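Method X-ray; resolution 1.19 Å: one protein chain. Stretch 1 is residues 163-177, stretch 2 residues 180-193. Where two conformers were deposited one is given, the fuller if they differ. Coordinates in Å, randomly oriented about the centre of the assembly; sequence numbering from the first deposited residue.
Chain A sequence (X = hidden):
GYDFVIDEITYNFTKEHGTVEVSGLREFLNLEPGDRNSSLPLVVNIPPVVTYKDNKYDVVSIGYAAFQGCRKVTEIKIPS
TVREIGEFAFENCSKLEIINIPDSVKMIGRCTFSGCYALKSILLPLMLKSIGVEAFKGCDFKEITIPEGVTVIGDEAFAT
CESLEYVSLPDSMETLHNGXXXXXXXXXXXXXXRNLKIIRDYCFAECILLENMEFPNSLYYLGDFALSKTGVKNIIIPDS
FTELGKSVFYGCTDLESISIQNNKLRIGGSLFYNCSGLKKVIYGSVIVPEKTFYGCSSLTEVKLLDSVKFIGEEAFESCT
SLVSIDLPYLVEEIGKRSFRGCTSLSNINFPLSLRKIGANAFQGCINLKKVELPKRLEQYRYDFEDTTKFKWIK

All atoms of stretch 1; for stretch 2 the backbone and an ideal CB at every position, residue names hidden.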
# COMPACT_ATOMS: atom_id res chain seq x y z
N SER A 163 5.47 -9.32 11.30
CA SER A 163 5.15 -10.72 11.54
C SER A 163 3.70 -11.05 11.13
O SER A 163 3.31 -12.20 11.25
CB SER A 163 5.34 -11.09 13.02
OG SER A 163 6.69 -11.02 13.34
N LEU A 164 2.92 -10.05 10.71
CA LEU A 164 1.49 -10.27 10.45
C LEU A 164 1.27 -11.19 9.24
O LEU A 164 1.75 -10.90 8.14
CB LEU A 164 0.80 -8.95 10.21
CG LEU A 164 -0.72 -8.94 10.10
CD1 LEU A 164 -1.41 -9.34 11.43
CD2 LEU A 164 -1.19 -7.53 9.68
N GLU A 165 0.57 -12.30 9.47
CA GLU A 165 0.25 -13.28 8.48
C GLU A 165 -1.23 -13.47 8.25
O GLU A 165 -1.63 -14.07 7.26
CB GLU A 165 0.86 -14.65 8.86
CG GLU A 165 2.39 -14.69 8.94
CD GLU A 165 2.94 -16.08 9.19
OE1 GLU A 165 2.40 -17.07 8.66
OE2 GLU A 165 3.94 -16.18 9.91
N TYR A 166 -2.07 -12.99 9.16
CA TYR A 166 -3.49 -13.17 9.02
C TYR A 166 -4.17 -11.93 9.55
O TYR A 166 -3.91 -11.52 10.69
CB TYR A 166 -3.97 -14.37 9.80
CG TYR A 166 -5.46 -14.50 9.69
CD1 TYR A 166 -6.05 -14.98 8.51
CD2 TYR A 166 -6.30 -14.04 10.71
CE1 TYR A 166 -7.42 -15.09 8.38
CE2 TYR A 166 -7.69 -14.14 10.58
CZ TYR A 166 -8.24 -14.66 9.42
OH TYR A 166 -9.60 -14.72 9.32
N VAL A 167 -5.07 -11.33 8.76
CA VAL A 167 -5.93 -10.25 9.24
C VAL A 167 -7.35 -10.43 8.74
O VAL A 167 -7.54 -10.71 7.58
CB VAL A 167 -5.37 -8.85 8.88
CG1 VAL A 167 -5.07 -8.70 7.41
CG2 VAL A 167 -6.28 -7.74 9.38
N SER A 168 -8.32 -10.34 9.65
CA SER A 168 -9.73 -10.35 9.32
C SER A 168 -10.31 -8.95 9.48
O SER A 168 -10.50 -8.50 10.60
CB SER A 168 -10.46 -11.35 10.20
OG SER A 168 -11.85 -11.32 9.89
N LEU A 169 -10.56 -8.26 8.38
CA LEU A 169 -11.14 -6.93 8.33
C LEU A 169 -12.65 -7.02 8.50
O LEU A 169 -13.24 -8.04 8.18
CB LEU A 169 -10.82 -6.24 7.01
CG LEU A 169 -9.37 -5.81 6.81
CD1 LEU A 169 -9.08 -5.50 5.36
CD2 LEU A 169 -9.05 -4.60 7.71
N PRO A 170 -13.31 -5.95 8.98
CA PRO A 170 -14.77 -5.99 9.06
C PRO A 170 -15.34 -6.11 7.65
O PRO A 170 -14.97 -5.36 6.73
CB PRO A 170 -15.11 -4.62 9.68
CG PRO A 170 -13.86 -4.18 10.35
CD PRO A 170 -12.76 -4.68 9.48
N ASP A 171 -16.27 -7.04 7.49
CA ASP A 171 -16.83 -7.28 6.18
C ASP A 171 -17.63 -6.13 5.60
O ASP A 171 -17.81 -6.07 4.38
CB ASP A 171 -17.65 -8.55 6.18
CG ASP A 171 -17.87 -9.10 4.80
OD1 ASP A 171 -16.90 -9.25 3.98
OD2 ASP A 171 -19.05 -9.37 4.54
N SER A 172 -18.10 -5.20 6.43
CA SER A 172 -18.83 -4.06 5.96
C SER A 172 -17.97 -2.91 5.48
O SER A 172 -18.49 -1.91 4.95
CB SER A 172 -19.73 -3.51 7.09
OG SER A 172 -18.93 -3.03 8.19
N MSE A 173 -16.66 -3.00 5.68
CA MSE A 173 -15.77 -1.88 5.38
C MSE A 173 -15.71 -1.63 3.86
O MSE A 173 -15.60 -2.57 3.08
CB MSE A 173 -14.38 -2.15 5.95
CG MSE A 173 -13.42 -0.97 5.80
SE MSE A 173 -12.01 -1.01 7.09
CE MSE A 173 -13.07 -0.63 8.68
N GLU A 174 -15.75 -0.35 3.47
CA GLU A 174 -15.76 -0.02 2.05
C GLU A 174 -14.51 0.70 1.56
O GLU A 174 -14.31 0.76 0.36
CB GLU A 174 -17.01 0.74 1.69
CG GLU A 174 -18.27 -0.15 1.85
CD GLU A 174 -19.57 0.42 1.31
OE1 GLU A 174 -19.61 1.56 0.83
OE2 GLU A 174 -20.60 -0.32 1.44
N THR A 175 -13.72 1.25 2.46
CA THR A 175 -12.50 1.96 2.10
C THR A 175 -11.34 1.51 3.00
O THR A 175 -11.50 1.47 4.23
CB THR A 175 -12.66 3.48 2.29
OG1 THR A 175 -13.78 3.95 1.54
CG2 THR A 175 -11.41 4.24 1.93
N LEU A 176 -10.22 1.14 2.41
CA LEU A 176 -8.98 0.88 3.13
C LEU A 176 -8.10 2.11 3.07
O LEU A 176 -7.78 2.61 1.98
CB LEU A 176 -8.22 -0.37 2.64
CG LEU A 176 -8.98 -1.69 2.62
CD1 LEU A 176 -8.08 -2.86 2.27
CD2 LEU A 176 -9.75 -1.90 3.92
N HIS A 177 -7.75 2.64 4.23
CA HIS A 177 -7.02 3.89 4.34
C HIS A 177 -5.57 3.80 3.91
O HIS A 177 -4.98 2.72 3.80
CB HIS A 177 -7.14 4.44 5.77
CG HIS A 177 -8.46 5.09 6.04
ND1 HIS A 177 -8.59 6.17 6.89
CD2 HIS A 177 -9.73 4.78 5.64
CE1 HIS A 177 -9.87 6.52 6.96
NE2 HIS A 177 -10.58 5.70 6.22
N UNK A 180 -2.39 1.34 5.12
CA UNK A 180 -2.91 0.51 6.21
C UNK A 180 -2.03 -0.67 6.57
O UNK A 180 -1.81 -0.95 7.76
CB UNK A 180 -4.30 -0.01 5.84
N UNK A 181 -1.54 -1.39 5.55
CA UNK A 181 -0.68 -2.54 5.74
C UNK A 181 0.72 -2.35 5.13
O UNK A 181 1.42 -3.31 4.79
CB UNK A 181 -1.35 -3.78 5.13
N UNK A 182 1.15 -1.10 4.98
CA UNK A 182 2.44 -0.80 4.36
C UNK A 182 3.55 -1.51 5.13
O UNK A 182 3.63 -1.36 6.34
CB UNK A 182 2.69 0.71 4.32
N UNK A 183 4.39 -2.24 4.46
CA UNK A 183 5.48 -2.88 5.12
C UNK A 183 5.22 -4.17 5.89
O UNK A 183 6.07 -4.64 6.67
CB UNK A 183 6.09 -1.86 6.09
N UNK A 184 4.07 -4.79 5.65
CA UNK A 184 3.72 -6.06 6.26
C UNK A 184 4.28 -7.19 5.40
O UNK A 184 3.59 -7.84 4.62
CB UNK A 184 2.20 -6.19 6.42
N UNK A 185 5.59 -7.43 5.56
CA UNK A 185 6.32 -8.27 4.64
C UNK A 185 6.15 -9.77 4.79
O UNK A 185 6.73 -10.52 4.00
CB UNK A 185 7.81 -7.94 4.77
N UNK A 186 5.35 -10.21 5.76
CA UNK A 186 5.00 -11.63 5.94
C UNK A 186 3.55 -11.95 5.56
O UNK A 186 3.11 -13.09 5.62
CB UNK A 186 5.24 -12.04 7.40
N UNK A 187 2.79 -10.93 5.16
CA UNK A 187 1.38 -11.11 4.81
C UNK A 187 1.30 -11.72 3.40
O UNK A 187 1.59 -11.07 2.42
CB UNK A 187 0.62 -9.78 4.88
N UNK A 188 0.92 -12.99 3.31
CA UNK A 188 0.83 -13.69 2.01
C UNK A 188 -0.52 -13.58 1.34
O UNK A 188 -0.62 -13.71 0.12
CB UNK A 188 1.16 -15.17 2.19
N UNK A 189 -1.56 -13.39 2.16
CA UNK A 189 -2.93 -13.39 1.69
C UNK A 189 -3.76 -12.39 2.48
O UNK A 189 -3.47 -12.12 3.64
CB UNK A 189 -3.53 -14.79 1.79
N UNK A 190 -4.84 -11.93 1.87
CA UNK A 190 -5.86 -11.19 2.59
C UNK A 190 -7.18 -11.39 1.90
O UNK A 190 -7.26 -11.35 0.66
CB UNK A 190 -5.51 -9.70 2.68
N UNK A 191 -8.23 -11.56 2.69
CA UNK A 191 -9.60 -11.57 2.22
C UNK A 191 -10.17 -10.17 2.36
O UNK A 191 -10.34 -9.66 3.45
CB UNK A 191 -10.44 -12.59 2.99
N UNK A 192 -10.49 -9.54 1.24
CA UNK A 192 -10.98 -8.20 1.26
C UNK A 192 -12.45 -8.19 1.66
O UNK A 192 -13.19 -9.11 1.34
CB UNK A 192 -10.77 -7.54 -0.10
N UNK A 193 -12.91 -7.10 2.33
CA UNK A 193 -14.34 -6.97 2.61
C UNK A 193 -15.14 -7.15 1.34
O UNK A 193 -14.76 -6.66 0.28
CB UNK A 193 -14.65 -5.61 3.24

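At position 180 the CA-to-CB bond points toward stretch 1, and the ideal CB lies 5.1 Å from L176 CB. An aliphatic side chain of medium size would suit; the residue is L180, whose CD2 packs 4.1 Å from L176 CB. Its backbone is tied as well, L180 N donating to H177 O at 3.2 Å.

Position 181 also points toward stretch 1, but nothing there lies within 5.5 Å of the ideal CB. L164, V167 and L169 leave a gap that calls for a long apolar or aromatic side chain. F181 bridges it: CD1 is 4.1 Å from L164 CD2, CZ is 3.9 Å from V167 CG1, and L169 CD2 meets the ring edge 4.1 Å from CZ.

Position 182 is out of reach and weakly constrained; it is S182. Position 183, within a type II turn, has phi/psi of 79/15, where a CB would jam against the preceding carbonyl oxygen; glycine is expected, and G183 is found.

Position 184 points toward L164, with 4.9 Å between the ideal CB and L164 CB. A small or modest apolar group fits, and C184 places SG 4.2 Å from L164 CD2. Position 185 points away with room for a CB, so many residues would do; G185 is one.

At 186 the CB faces backbone, 3.7 Å from L164 O, beside the acidic E165. Polar or basic chains seem natural. K186 keeps its CB 4.2 Å from E165 CG, but its end leads away and no salt bridge forms.

The ideal CB at 187 lies 3.6 Å from L164 O and points sideways; a branched aliphatic could reach round toward V167. L187 does so, its CD1 4.3 Å from V167 CG1 and 3.7 Å from E165 O.

Positions 188 and 189 point sideways and tolerate polar groups; they are K188 and S189. Water 1 links K188 N to E165 O, and water 2 joins S189 O to V167 N.

At 190, V167 CG1 is 4.9 Å from the ideal CB, inviting valine, leucine or isoleucine. I190 extends CD1 to 3.5 Å from V167 CG1 and 3.9 Å from L169 CD1. Position 191 points sideways into no contact, and K191 occupies it; waters 3 and 4 connect its backbone to V167 O.

Position 192 points away, yet a long aliphatic could return: L192 CD2 lies 4.0 Å from L176 CD1.

Finally, position 193 sits tightly among carbonyls: the ideal CB of 193 is 3.2 Å from M173 O, and phi of -52° permits proline. P193 lays its ring there, CG 3.4 Å from P170 O and CD 3.9 Å from L169 CD1.

Stretch 2 180-193: LFSGCGKLKSIKLP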
# COMPACT_ATOMS: atom_id res chain seq x y z
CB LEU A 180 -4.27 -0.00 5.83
CG LEU A 180 -5.04 -0.80 6.86
CD1 LEU A 180 -5.18 -0.05 8.17
CD2 LEU A 180 -6.44 -1.14 6.30
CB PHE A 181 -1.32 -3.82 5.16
CG PHE A 181 -2.61 -4.17 5.81
CD1 PHE A 181 -2.62 -4.67 7.09
CD2 PHE A 181 -3.83 -3.95 5.21
CE1 PHE A 181 -3.77 -4.98 7.72
CE2 PHE A 181 -4.99 -4.28 5.83
CZ PHE A 181 -4.96 -4.79 7.10
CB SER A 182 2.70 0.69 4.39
OG SER A 182 3.93 0.99 3.72
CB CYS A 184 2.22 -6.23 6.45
SG CYS A 184 1.58 -5.07 7.74
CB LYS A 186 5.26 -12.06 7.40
CG LYS A 186 6.70 -12.32 7.72
CD LYS A 186 7.46 -13.07 6.61
CE LYS A 186 8.95 -13.29 6.94
NZ LYS A 186 9.71 -12.13 7.56
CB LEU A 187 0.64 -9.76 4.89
CG LEU A 187 -0.87 -9.80 4.73
CD1 LEU A 187 -1.54 -10.59 5.87
CD2 LEU A 187 -1.39 -8.39 4.68
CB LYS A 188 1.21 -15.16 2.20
CG LYS A 188 1.36 -15.98 0.95
CD LYS A 188 1.80 -17.42 1.24
CE LYS A 188 2.77 -17.60 2.39
NZ LYS A 188 4.15 -17.04 2.16
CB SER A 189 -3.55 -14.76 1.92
OG SER A 189 -2.73 -15.83 1.48
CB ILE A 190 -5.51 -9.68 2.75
CG1 ILE A 190 -6.44 -9.02 3.77
CG2 ILE A 190 -5.47 -8.97 1.44
CD1 ILE A 190 -5.98 -7.64 4.22
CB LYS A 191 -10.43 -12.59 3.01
CG LYS A 191 -11.87 -12.68 2.55
CD LYS A 191 -12.64 -13.82 3.21
CE LYS A 191 -14.11 -13.88 2.71
NZ LYS A 191 -14.19 -13.83 1.19
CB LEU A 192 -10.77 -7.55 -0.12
CG LEU A 192 -9.30 -7.33 -0.51
CD1 LEU A 192 -9.24 -6.77 -1.94
CD2 LEU A 192 -8.60 -6.35 0.45
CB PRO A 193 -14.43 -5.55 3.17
CG PRO A 193 -13.13 -5.34 3.83
CD PRO A 193 -12.14 -6.02 2.93
O HOH W 1 -0.09 -14.92 5.17
O HOH W 2 -4.97 -12.43 5.99
O HOH W 3 -7.91 -12.43 5.39
O HOH W 4 -9.45 -9.33 5.94
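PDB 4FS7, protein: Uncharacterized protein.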